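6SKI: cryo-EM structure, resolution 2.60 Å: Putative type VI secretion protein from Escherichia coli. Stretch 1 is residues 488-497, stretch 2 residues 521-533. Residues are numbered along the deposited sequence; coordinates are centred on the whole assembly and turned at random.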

# COMPACT_ATOMS: atom_id res chain seq x y z
N CYS A 488 17.85 -6.60 5.04
CA CYS A 488 17.93 -5.88 6.30
C CYS A 488 17.49 -4.45 6.04
O CYS A 488 18.24 -3.66 5.45
N SER A 489 16.27 -4.11 6.46
CA SER A 489 15.69 -2.81 6.17
C SER A 489 15.90 -1.80 7.28
O SER A 489 15.81 -0.60 7.02
N ALA A 490 16.19 -2.26 8.49
CA ALA A 490 16.49 -1.37 9.60
C ALA A 490 17.99 -1.12 9.66
O ALA A 490 18.78 -2.07 9.74
N ASN A 491 18.38 0.15 9.60
CA ASN A 491 19.79 0.51 9.63
C ASN A 491 19.92 1.87 10.28
O ASN A 491 18.93 2.56 10.54
N TRP A 492 21.16 2.27 10.54
CA TRP A 492 21.45 3.56 11.15
C TRP A 492 22.11 4.50 10.15
O TRP A 492 22.88 5.37 10.52
N ASN A 493 21.80 4.32 8.87
CA ASN A 493 22.27 5.25 7.85
C ASN A 493 21.54 6.57 7.99
O ASN A 493 20.32 6.60 8.18
N ILE A 494 22.28 7.66 7.90
CA ILE A 494 21.72 8.99 8.10
C ILE A 494 21.39 9.59 6.75
O ILE A 494 22.08 9.34 5.75
N GLU A 495 20.30 10.34 6.70
CA GLU A 495 19.89 11.11 5.54
C GLU A 495 19.71 12.56 5.97
O GLU A 495 19.61 12.87 7.15
N SER A 496 19.68 13.45 4.99
CA SER A 496 19.55 14.87 5.27
C SER A 496 18.54 15.50 4.32
O SER A 496 18.30 15.01 3.22
N ASP A 497 17.95 16.59 4.79
CA ASP A 497 17.09 17.42 3.97
C ASP A 497 17.34 18.88 4.33
O ASP A 497 17.68 19.21 5.46
N ALA A 521 19.24 19.20 7.87
CA ALA A 521 18.61 18.51 8.98
C ALA A 521 18.75 17.02 8.75
O ALA A 521 18.52 16.53 7.64
N PHE A 522 19.10 16.29 9.80
CA PHE A 522 19.53 14.90 9.69
C PHE A 522 18.53 13.98 10.36
O PHE A 522 18.10 14.23 11.49
N VAL A 523 18.17 12.91 9.66
CA VAL A 523 17.21 11.92 10.13
C VAL A 523 17.82 10.54 9.96
O VAL A 523 18.63 10.32 9.05
N PHE A 524 17.47 9.63 10.85
CA PHE A 524 17.71 8.22 10.60
C PHE A 524 16.40 7.61 10.11
O PHE A 524 15.58 7.17 10.92
N PRO A 525 16.17 7.56 8.80
CA PRO A 525 14.84 7.19 8.30
C PRO A 525 14.49 5.74 8.57
O PRO A 525 13.31 5.44 8.81
N ASN A 526 15.47 4.85 8.54
CA ASN A 526 15.24 3.42 8.65
C ASN A 526 15.82 2.89 9.95
O ASN A 526 16.37 1.80 10.01
N LYS A 527 15.67 3.67 11.01
CA LYS A 527 16.26 3.30 12.28
C LYS A 527 15.46 2.18 12.92
O LYS A 527 14.23 2.20 12.90
N PRO A 528 16.14 1.18 13.48
CA PRO A 528 15.42 0.05 14.07
C PRO A 528 14.63 0.47 15.30
O PRO A 528 14.99 1.42 16.00
N ASN A 529 13.55 -0.25 15.56
CA ASN A 529 12.83 -0.06 16.80
C ASN A 529 13.71 -0.53 17.96
O ASN A 529 14.60 -1.36 17.80
N ASP A 530 13.47 0.05 19.13
CA ASP A 530 14.35 -0.21 20.26
C ASP A 530 14.34 -1.70 20.62
O ASP A 530 13.28 -2.33 20.66
N ARG A 531 15.53 -2.24 20.85
CA ARG A 531 15.82 -3.64 21.13
C ARG A 531 15.62 -4.51 19.90
O ARG A 531 15.64 -5.73 20.02
N TRP A 532 15.42 -3.91 18.72
CA TRP A 532 15.26 -4.63 17.46
C TRP A 532 14.01 -5.51 17.48
O TRP A 532 14.01 -6.63 16.99
N ILE A 533 12.94 -4.97 18.06
CA ILE A 533 11.65 -5.65 18.13
C ILE A 533 10.61 -4.70 17.54
O ILE A 533 10.47 -3.57 18.01

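The polar framework of this contact is backbone; the side chains contribute packing. Strands 495-497 and 521-523 run antiparallel: Glu495 N to Val523 O, Val523 N to Glu495 O, Asp497 N to Ala521 O and Ala521 N to Asp497 O are all hydrogen bonds of 2.9 Å. A fifth, Asn491 N to Asn526 O at 2.6 Å, ties the loops together; its acceptor lies within the type I turn from Phe524 to Lys527. No side chain makes a hydrogen bond across the interface. Asn491 (chi1 p) instead braces its own loop, its OD1 accepting from Asn493 N at 3.3 Å, while Asn526 (m) points its CB toward stretch 1, 3.3 Å from Ser489 O, and satisfies its OD1 elsewhere in the structure.

The packing centres on aromatic rings. Trp492 (m) leaves its backbone sideways, but its indole comes nearer to stretch 2. One indole face receives aliphatic carbon: Lys527 CG lies 4.0 Å from the centroid of the six-membered ring of Trp492, which contains CH2, and Pro528 CD 3.9 Å from that of the five-membered ring containing Trp492 NE1. The indole edge meets the face of Phe524 (m), with Trp492 CE3 3.7 Å from Phe524 CD1 and the planes at 71°. Ile494 (chi1 -148°, between wells) covers the opposite face of Phe524, its CG1 3.6 Å from Phe524 CE1, so the phenyl is sandwiched; Ile494 CD1 also reaches Phe522 CB at 3.7 Å.

Within the sheet, side chains alternate. Ser496 (p) and Phe522 (m) share one face, Ser496 CB 3.6 Å from Phe522 CE2; Glu495 (m) and Val523 (p) share the other, where Glu495 CD approaches Pro525 CG at 3.6 Å. At the far end, small Ala490 points toward stretch 2, its CB 3.7 Å from Pro528 CB and 3.6 Å from Trp532 CZ3.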

# COMPACT_ATOMS: atom_id res chain seq x y z
CB CYS A 488 19.35 -5.94 6.88
SG CYS A 488 19.54 -5.08 8.45
CB SER A 489 14.19 -2.96 5.90
OG SER A 489 13.54 -3.62 6.96
CB ALA A 490 16.00 -1.97 10.92
CB ASN A 491 20.41 0.52 8.23
CG ASN A 491 19.59 1.30 7.23
OD1 ASN A 491 19.57 2.52 7.24
ND2 ASN A 491 18.91 0.58 6.35
CB TRP A 492 22.32 3.38 12.39
CG TRP A 492 21.54 2.96 13.59
CD1 TRP A 492 21.41 1.70 14.07
CD2 TRP A 492 20.78 3.80 14.46
NE1 TRP A 492 20.62 1.70 15.19
CE2 TRP A 492 20.22 2.98 15.45
CE3 TRP A 492 20.53 5.18 14.49
CZ2 TRP A 492 19.42 3.49 16.46
CZ3 TRP A 492 19.73 5.67 15.50
CH2 TRP A 492 19.19 4.83 16.47
CB ASN A 493 22.05 4.68 6.45
CG ASN A 493 22.96 3.52 6.14
OD1 ASN A 493 22.91 2.95 5.06
ND2 ASN A 493 23.82 3.18 7.09
CB ILE A 494 22.68 9.88 8.91
CG1 ILE A 494 21.90 10.87 9.77
CG2 ILE A 494 23.64 10.63 8.00
CD1 ILE A 494 22.75 11.61 10.75
CB GLU A 495 18.60 10.56 4.93
CG GLU A 495 18.75 9.19 4.30
CD GLU A 495 17.59 8.82 3.41
OE1 GLU A 495 16.65 9.64 3.28
OE2 GLU A 495 17.61 7.71 2.84
CB SER A 496 20.90 15.59 5.14
OG SER A 496 21.37 15.56 3.81
CB ASP A 497 15.61 17.08 4.16
CG ASP A 497 14.79 17.37 2.92
OD1 ASP A 497 15.05 16.75 1.87
OD2 ASP A 497 13.89 18.23 2.99
CB ALA A 521 17.14 18.89 9.12
CB PHE A 522 20.92 14.74 10.31
CG PHE A 522 22.02 15.32 9.47
CD1 PHE A 522 22.56 16.55 9.78
CD2 PHE A 522 22.51 14.63 8.37
CE1 PHE A 522 23.57 17.08 9.01
CE2 PHE A 522 23.51 15.17 7.60
CZ PHE A 522 24.04 16.39 7.92
CB VAL A 523 15.87 12.03 9.36
CG1 VAL A 523 16.10 11.80 7.88
CG2 VAL A 523 14.85 11.05 9.91
CB PHE A 524 18.22 7.52 11.85
CG PHE A 524 19.53 8.05 12.35
CD1 PHE A 524 20.72 7.67 11.75
CD2 PHE A 524 19.58 8.95 13.40
CE1 PHE A 524 21.92 8.16 12.20
CE2 PHE A 524 20.78 9.44 13.85
CZ PHE A 524 21.95 9.05 13.25
CB PRO A 525 14.94 7.47 6.80
CG PRO A 525 16.12 8.38 6.66
CD PRO A 525 17.08 7.87 7.68
CB ASN A 526 15.85 2.69 7.46
CG ASN A 526 15.33 3.21 6.14
OD1 ASN A 526 14.13 3.12 5.86
ND2 ASN A 526 16.21 3.76 5.33
CB LYS A 527 16.32 4.51 13.21
CG LYS A 527 16.11 4.21 14.67
CD LYS A 527 15.55 5.41 15.39
CE LYS A 527 14.78 5.00 16.63
NZ LYS A 527 13.91 6.11 17.10
CB PRO A 528 16.55 -0.92 14.44
CG PRO A 528 17.71 -0.02 14.65
CD PRO A 528 17.59 0.96 13.53
CB ASN A 529 11.51 -0.84 16.76
CG ASN A 529 10.50 -0.32 17.75
OD1 ASN A 529 10.18 0.87 17.77
ND2 ASN A 529 9.97 -1.21 18.58
CB ASP A 530 13.93 0.62 21.47
CG ASP A 530 15.12 1.10 22.28
OD1 ASP A 530 15.56 2.25 22.06
OD2 ASP A 530 15.62 0.34 23.13
CB ARG A 531 14.99 -4.21 22.29
CG ARG A 531 15.30 -3.58 23.64
CD ARG A 531 14.36 -4.09 24.71
NE ARG A 531 14.36 -5.54 24.79
CZ ARG A 531 13.27 -6.28 25.01
NH1 ARG A 531 12.10 -5.69 25.19
NH2 ARG A 531 13.36 -7.60 25.06
CB TRP A 532 16.50 -5.46 17.13
CG TRP A 532 17.60 -4.66 16.53
CD1 TRP A 532 18.58 -3.98 17.20
CD2 TRP A 532 17.86 -4.45 15.14
NE1 TRP A 532 19.42 -3.36 16.31
CE2 TRP A 532 19.00 -3.64 15.04
CE3 TRP A 532 17.23 -4.88 13.97
CZ2 TRP A 532 19.52 -3.24 13.82
CZ3 TRP A 532 17.75 -4.48 12.76
CH2 TRP A 532 18.88 -3.67 12.69
CB ILE A 533 11.27 -6.04 19.56
CG1 ILE A 533 12.33 -6.95 20.17
CG2 ILE A 533 9.91 -6.71 19.59
CD1 ILE A 533 12.45 -6.83 21.66